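Local coordinates for single-stranded DNA-binding protein (Thermus aquaticus, PDB 2FXQ) that binds single-stranded DNA and probably recruits partner proteins to it during DNA replication, recombination and repair, at residues A[31-36]-A[53-58]; A[76-81]-A[99-104]. All coordinates share one frame; numbering follows the deposited sequence.

Interaction 1. Residues A[31-36]-A[53-58]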
loop_
_atom_site.group_PDB
_atom_site.type_symbol
_atom_site.label_atom_id
_atom_site.label_comp_id
_atom_site.label_asym_id
_atom_site.label_seq_id
_atom_site.Cartn_x
_atom_site.Cartn_y
_atom_site.Cartn_z
ATOM N N ASP A 31 -11.088 -6.210 19.905
ATOM C CA ASP A 31 -11.743 -5.543 18.790
ATOM C C ASP A 31 -11.462 -4.060 18.849
ATOM O O ASP A 31 -11.713 -3.451 19.879
ATOM C CB ASP A 31 -13.239 -5.780 18.855
ATOM C CG ASP A 31 -13.641 -7.136 18.340
ATOM O OD1 ASP A 31 -12.965 -7.713 17.463
ATOM O OD2 ASP A 31 -14.653 -7.717 18.753
ATOM N N LEU A 32 -10.938 -3.475 17.762
ATOM C CA LEU A 32 -10.673 -2.034 17.706
ATOM C C LEU A 32 -11.670 -1.391 16.793
ATOM O O LEU A 32 -11.946 -1.938 15.709
ATOM C CB LEU A 32 -9.314 -1.791 17.052
ATOM C CG LEU A 32 -8.078 -2.563 17.538
ATOM C CD1 LEU A 32 -6.848 -2.052 16.923
ATOM C CD2 LEU A 32 -7.922 -2.545 19.033
ATOM N N ASN A 33 -12.190 -0.226 17.169
ATOM C CA ASN A 33 -13.038 0.487 16.257
ATOM C C ASN A 33 -12.224 1.693 15.762
ATOM O O ASN A 33 -11.838 2.568 16.569
ATOM C CB ASN A 33 -14.373 0.889 16.912
ATOM C CG ASN A 33 -15.261 -0.323 17.170
ATOM O OD1 ASN A 33 -15.720 -0.959 16.221
ATOM N ND2 ASN A 33 -15.499 -0.650 18.433
ATOM N N LEU A 34 -11.878 1.663 14.475
ATOM C CA LEU A 34 -11.011 2.737 13.888
ATOM C C LEU A 34 -11.786 3.675 12.985
ATOM O O LEU A 34 -12.799 3.283 12.370
ATOM C CB LEU A 34 -9.830 2.186 13.071
ATOM C CG LEU A 34 -8.797 1.390 13.873
ATOM C CD1 LEU A 34 -7.746 0.951 12.878
ATOM C CD2 LEU A 34 -8.130 2.196 15.030
ATOM N N ALA A 35 -11.331 4.924 12.940
ATOM C CA ALA A 35 -11.940 5.955 12.099
ATOM C C ALA A 35 -10.892 6.751 11.367
ATOM O O ALA A 35 -9.770 6.946 11.860
ATOM C CB ALA A 35 -12.812 6.885 12.908
ATOM N N GLY A 36 -11.262 7.234 10.191
ATOM C CA GLY A 36 -10.419 8.140 9.431
ATOM C C GLY A 36 -11.314 8.886 8.432
ATOM O O GLY A 36 -12.548 8.885 8.551
ATOM N N TYR A 53 -15.400 4.221 9.135
ATOM C CA TYR A 53 -15.353 3.608 10.435
ATOM C C TYR A 53 -15.233 2.145 10.124
ATOM O O TYR A 53 -16.067 1.583 9.397
ATOM C CB TYR A 53 -16.682 3.815 11.254
ATOM C CG TYR A 53 -16.932 5.268 11.490
ATOM C CD1 TYR A 53 -17.650 6.045 10.552
ATOM C CD2 TYR A 53 -16.386 5.906 12.609
ATOM C CE1 TYR A 53 -17.842 7.433 10.753
ATOM C CE2 TYR A 53 -16.580 7.314 12.815
ATOM C CZ TYR A 53 -17.309 8.053 11.888
ATOM O OH TYR A 53 -17.473 9.423 12.116
ATOM N N HIS A 54 -14.241 1.486 10.705
ATOM C CA HIS A 54 -14.115 0.064 10.455
ATOM C C HIS A 54 -13.682 -0.664 11.678
ATOM O O HIS A 54 -12.836 -0.156 12.436
ATOM C CB HIS A 54 -13.064 -0.199 9.378
ATOM C CG HIS A 54 -13.410 0.417 8.062
ATOM N ND1 HIS A 54 -14.607 0.159 7.430
ATOM C CD2 HIS A 54 -12.716 1.246 7.252
ATOM C CE1 HIS A 54 -14.640 0.806 6.282
ATOM N NE2 HIS A 54 -13.526 1.514 6.172
ATOM N N ARG A 55 -14.170 -1.887 11.787
ATOM C CA ARG A 55 -13.791 -2.763 12.873
ATOM C C ARG A 55 -12.544 -3.544 12.516
ATOM O O ARG A 55 -12.395 -4.027 11.391
ATOM C CB ARG A 55 -14.911 -3.735 13.193
ATOM C CG ARG A 55 -14.496 -4.757 14.280
ATOM C CD ARG A 55 -14.752 -4.296 15.713
ATOM N NE ARG A 55 -15.910 -4.998 16.268
ATOM C CZ ARG A 55 -16.940 -4.416 16.864
ATOM N NH1 ARG A 55 -16.995 -3.101 17.002
ATOM N NH2 ARG A 55 -17.934 -5.161 17.331
ATOM N N VAL A 56 -11.622 -3.622 13.456
ATOM C CA VAL A 56 -10.416 -4.413 13.271
ATOM C C VAL A 56 -10.372 -5.405 14.434
ATOM O O VAL A 56 -10.343 -4.986 15.619
ATOM C CB VAL A 56 -9.154 -3.529 13.273
ATOM C CG1 VAL A 56 -7.841 -4.382 13.224
ATOM C CG2 VAL A 56 -9.170 -2.602 12.020
ATOM N N ARG A 57 -10.254 -6.679 14.098
ATOM C CA ARG A 57 -10.172 -7.694 15.149
ATOM C C ARG A 57 -8.762 -8.284 15.267
ATOM O O ARG A 57 -8.217 -8.783 14.258
ATOM C CB ARG A 57 -11.129 -8.827 14.797
ATOM C CG ARG A 57 -11.061 -10.002 15.788
ATOM C CD ARG A 57 -12.307 -10.878 15.683
ATOM N NE ARG A 57 -13.408 -10.209 16.397
ATOM C CZ ARG A 57 -14.591 -10.779 16.632
ATOM N NH1 ARG A 57 -14.850 -11.989 16.165
ATOM N NH2 ARG A 57 -15.509 -10.147 17.322
ATOM N N LEU A 58 -8.213 -8.252 16.496
ATOM C CA LEU A 58 -7.031 -9.043 16.845
ATOM C C LEU A 58 -7.443 -10.247 17.578
ATOM O O LEU A 58 -8.294 -10.188 18.522
ATOM C CB LEU A 58 -6.081 -8.229 17.765
ATOM C CG LEU A 58 -5.355 -7.002 17.159
ATOM C CD1 LEU A 58 -6.276 -6.008 16.444
ATOM C CD2 LEU A 58 -4.569 -6.279 18.274
#

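Interaction 2. Residues A[76-81]-A[99-104]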
loop_
_atom_site.group_PDB
_atom_site.type_symbol
_atom_site.label_atom_id
_atom_site.label_comp_id
_atom_site.label_asym_id
_atom_site.label_seq_id
_atom_site.Cartn_x
_atom_site.Cartn_y
_atom_site.Cartn_z
ATOM N N ILE A 76 -3.452 4.091 15.173
ATOM C CA ILE A 76 -3.017 2.704 15.083
ATOM C C ILE A 76 -2.740 2.405 13.603
ATOM O O ILE A 76 -3.543 2.715 12.722
ATOM C CB ILE A 76 -4.111 1.716 15.605
ATOM C CG1 ILE A 76 -4.669 2.084 17.001
ATOM C CG2 ILE A 76 -3.630 0.297 15.556
ATOM C CD1 ILE A 76 -3.666 1.917 18.198
ATOM N N PHE A 77 -1.616 1.758 13.357
ATOM C CA PHE A 77 -1.316 1.221 12.034
ATOM C C PHE A 77 -1.657 -0.272 12.038
ATOM O O PHE A 77 -1.342 -0.999 12.973
ATOM C CB PHE A 77 0.215 1.433 11.752
ATOM C CG PHE A 77 0.705 0.731 10.519
ATOM C CD1 PHE A 77 0.256 1.127 9.314
ATOM C CD2 PHE A 77 1.613 -0.312 10.589
ATOM C CE1 PHE A 77 0.709 0.494 8.106
ATOM C CE2 PHE A 77 2.105 -0.955 9.409
ATOM C CZ PHE A 77 1.658 -0.528 8.175
ATOM N N VAL A 78 -2.368 -0.739 11.010
ATOM C CA VAL A 78 -2.846 -2.119 10.956
ATOM C C VAL A 78 -2.442 -2.699 9.611
ATOM O O VAL A 78 -2.566 -2.016 8.600
ATOM C CB VAL A 78 -4.437 -2.093 10.959
ATOM C CG1 VAL A 78 -4.967 -3.500 10.848
ATOM C CG2 VAL A 78 -4.940 -1.367 12.206
ATOM N N GLU A 79 -1.951 -3.927 9.594
ATOM C CA GLU A 79 -1.976 -4.713 8.370
ATOM C C GLU A 79 -2.774 -5.985 8.605
ATOM O O GLU A 79 -2.681 -6.621 9.663
ATOM C CB GLU A 79 -0.542 -5.094 7.907
ATOM C CG GLU A 79 0.285 -3.867 7.495
ATOM C CD GLU A 79 1.580 -4.211 6.746
ATOM O OE1 GLU A 79 2.288 -3.257 6.279
ATOM O OE2 GLU A 79 1.814 -5.416 6.530
ATOM N N GLY A 80 -3.581 -6.359 7.625
ATOM C CA GLY A 80 -4.392 -7.544 7.841
ATOM C C GLY A 80 -5.056 -7.966 6.560
ATOM O O GLY A 80 -4.519 -7.729 5.464
ATOM N N ARG A 81 -6.207 -8.594 6.718
ATOM C CA ARG A 81 -6.958 -9.134 5.586
ATOM C C ARG A 81 -8.450 -8.871 5.854
ATOM O O ARG A 81 -8.878 -8.727 7.000
ATOM C CB ARG A 81 -6.615 -10.631 5.365
ATOM C CG ARG A 81 -6.975 -11.559 6.538
ATOM C CD ARG A 81 -6.570 -13.025 6.265
ATOM N NE ARG A 81 -7.152 -13.952 7.237
ATOM C CZ ARG A 81 -6.647 -14.236 8.445
ATOM N NH1 ARG A 81 -5.539 -13.645 8.873
ATOM N NH2 ARG A 81 -7.280 -15.097 9.240
ATOM N N VAL A 99 -11.815 -6.258 9.281
ATOM C CA VAL A 99 -10.391 -6.457 8.987
ATOM C C VAL A 99 -9.932 -7.402 10.085
ATOM O O VAL A 99 -10.090 -7.079 11.258
ATOM C CB VAL A 99 -9.620 -5.163 9.109
ATOM C CG1 VAL A 99 -8.068 -5.440 8.954
ATOM C CG2 VAL A 99 -10.180 -4.166 8.079
ATOM N N ARG A 100 -9.315 -8.517 9.719
ATOM C CA ARG A 100 -8.616 -9.344 10.710
ATOM C C ARG A 100 -7.162 -8.884 10.676
ATOM O O ARG A 100 -6.488 -9.023 9.638
ATOM C CB ARG A 100 -8.724 -10.832 10.319
ATOM C CG ARG A 100 -7.733 -11.706 11.108
ATOM C CD ARG A 100 -8.165 -12.121 12.505
ATOM N NE ARG A 100 -7.878 -13.558 12.674
ATOM C CZ ARG A 100 -8.734 -14.546 12.387
ATOM N NH1 ARG A 100 -9.983 -14.284 11.968
ATOM N NH2 ARG A 100 -8.349 -15.803 12.566
ATOM N N ALA A 101 -6.657 -8.342 11.789
ATOM C CA ALA A 101 -5.296 -7.843 11.802
ATOM C C ALA A 101 -4.335 -9.028 11.872
ATOM O O ALA A 101 -4.498 -9.974 12.673
ATOM C CB ALA A 101 -5.045 -6.897 12.974
ATOM N N GLU A 102 -3.297 -8.904 11.052
ATOM C CA GLU A 102 -2.111 -9.744 11.089
ATOM C C GLU A 102 -1.251 -9.180 12.222
ATOM O O GLU A 102 -0.761 -9.933 13.094
ATOM C CB GLU A 102 -1.397 -9.721 9.717
ATOM C CG GLU A 102 -1.544 -11.017 8.889
ATOM C CD GLU A 102 -2.924 -11.234 8.196
ATOM O OE1 GLU A 102 -3.851 -11.790 8.863
ATOM O OE2 GLU A 102 -3.100 -10.881 6.976
ATOM N N PHE A 103 -1.122 -7.858 12.290
ATOM C CA PHE A 103 -0.456 -7.229 13.466
ATOM C C PHE A 103 -0.874 -5.782 13.458
ATOM O O PHE A 103 -1.405 -5.277 12.445
ATOM C CB PHE A 103 1.091 -7.266 13.383
ATOM C CG PHE A 103 1.657 -6.517 12.185
ATOM C CD1 PHE A 103 2.003 -5.176 12.288
ATOM C CD2 PHE A 103 1.842 -7.164 10.981
ATOM C CE1 PHE A 103 2.446 -4.491 11.207
ATOM C CE2 PHE A 103 2.378 -6.504 9.895
ATOM C CZ PHE A 103 2.653 -5.172 9.993
ATOM N N ILE A 104 -0.643 -5.118 14.583
ATOM C CA ILE A 104 -0.815 -3.669 14.635
ATOM C C ILE A 104 0.445 -3.036 15.227
ATOM O O ILE A 104 1.246 -3.730 15.871
ATOM C CB ILE A 104 -2.073 -3.253 15.490
ATOM C CG1 ILE A 104 -1.860 -3.619 16.992
ATOM C CG2 ILE A 104 -3.365 -3.872 14.903
ATOM C CD1 ILE A 104 -2.824 -2.928 17.870
#

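Interaction 1. Residues A[31-36]-A[53-58]
Asp31 and Arg57 form a two-pronged salt bridge across the strand pair. Arg57 grips the carboxylate side-on. Its NE donates to Asp31 OD1 at 2.8 Å, almost straight at 174°. Arg57 NH2 donates to Asp31 OD2 at 2.9 Å. Both oxygens use their syn lone pairs, and the two flat groups are nearly coplanar, 13° apart. The bend of Arg57 at chi3 (-78°) turns its guanidinium to lie beside the acid. An alanine in place of Arg57 would probably leave Asp31 without its two-bond mate and with only the distant charge of Arg55 beside it in this pair. That second charge contact is long, 3.9 Å from Asp31 OD2 to Arg55 NE, and no N-H points at the oxygen. Arg55 instead gives NH1 to Asn33 OD1, on a lone pair of the amide oxygen and at the edge of the guanidinium. On the same face Ala35 CB rests against Tyr53 CD2.

The backbones are antiparallel. Leu32 pairs with Val56 and Leu34 with His54, each through two N-H···O bonds. The two segments are arms of the hairpin of strands 28-41 and 47-59, part of the OB fold of the first SSB domain. Val99 of strand 97-101 bonds through its backbone to Arg55 and Arg57, so the pairing continues on that side.

The other face is mainly apolar. Leu32 CD1 meets Leu58 CD1 at 4.0 Å, and Leu34 CD1 meets Val56 CG2 at 3.9 Å. Leu14, Val78 and Ala101 pack against this side, in the domain interior. His54 also lies on it, but its ring nitrogens bond to the second domain: ND1 to Thr217 OG1 and NE2 to the carbonyl oxygen of Leu201.

Interaction 2. Residues A[76-81]-A[99-104]
Phe103 CG sits between the backbone N and the carbonyl carbon (chi1 61°), which lays the ring along Glu79. Phe103 CZ is 3.6 Å from Glu79 CD, with ring and carboxylate planes 43° apart. The carboxylate rests against the CE2-CZ end, and OE2 bonds to Gln7 NE2 of the second subunit. The backbone forms a classic beta bulge: Glu79 O accepts from both Glu102 N (2.7 Å) and Phe103 N (3.3 Å). A side chain at Gly80 would collide with Arg100 O and Ala101 CA.

The tight part is apolar. Val78 CG1 touches Ala101 CB and Val99 CG1, while its CG2 meets Ile104 CG2 at 4.0 Å. Ile76 CG2 packs on Ile104 CB.

The more exposed end is charged. Arg81 NH1 and Glu102 OE1 form a salt bridge, unusually short at 2.5 Å; its weak hydrogen bond is doubtful. Arg81 NH2 sits 3.5 Å above the centre of the Arg100 guanidinium. The planes are 56° apart, not a parallel stack. Glu102 and Glu83, which bridges to Arg100 NH1, probably ease this like-charge pairing.

Strand 5-14 pairs with strand 75-84, helix 61-66 packs on Phe103 and Ile104, and Leu5 of the second subunit meets Phe77 and Phe103.

Interaction 1 and interaction 2 are neighbours in the first OB-fold domain, their centres about 9 Å apart. Strands 47-59 and 97-101 run side by side in one sheet and join them. Arg57 N and O probably bond to Val99 O and Ala101 N. Both contacts feed one apolar interior, where Leu34 meets Val78 and Val56 meets Ala101. Interaction 2 is the more buried, and interaction 1 has a more exposed polar face. The pairing in 31-36/53-58 is regular, whereas 76-81/99-104 is broken by a bulge. Their reach differs too: interaction 1 bonds to the second domain of its own chain through His54, while interaction 2 also reaches the second subunit.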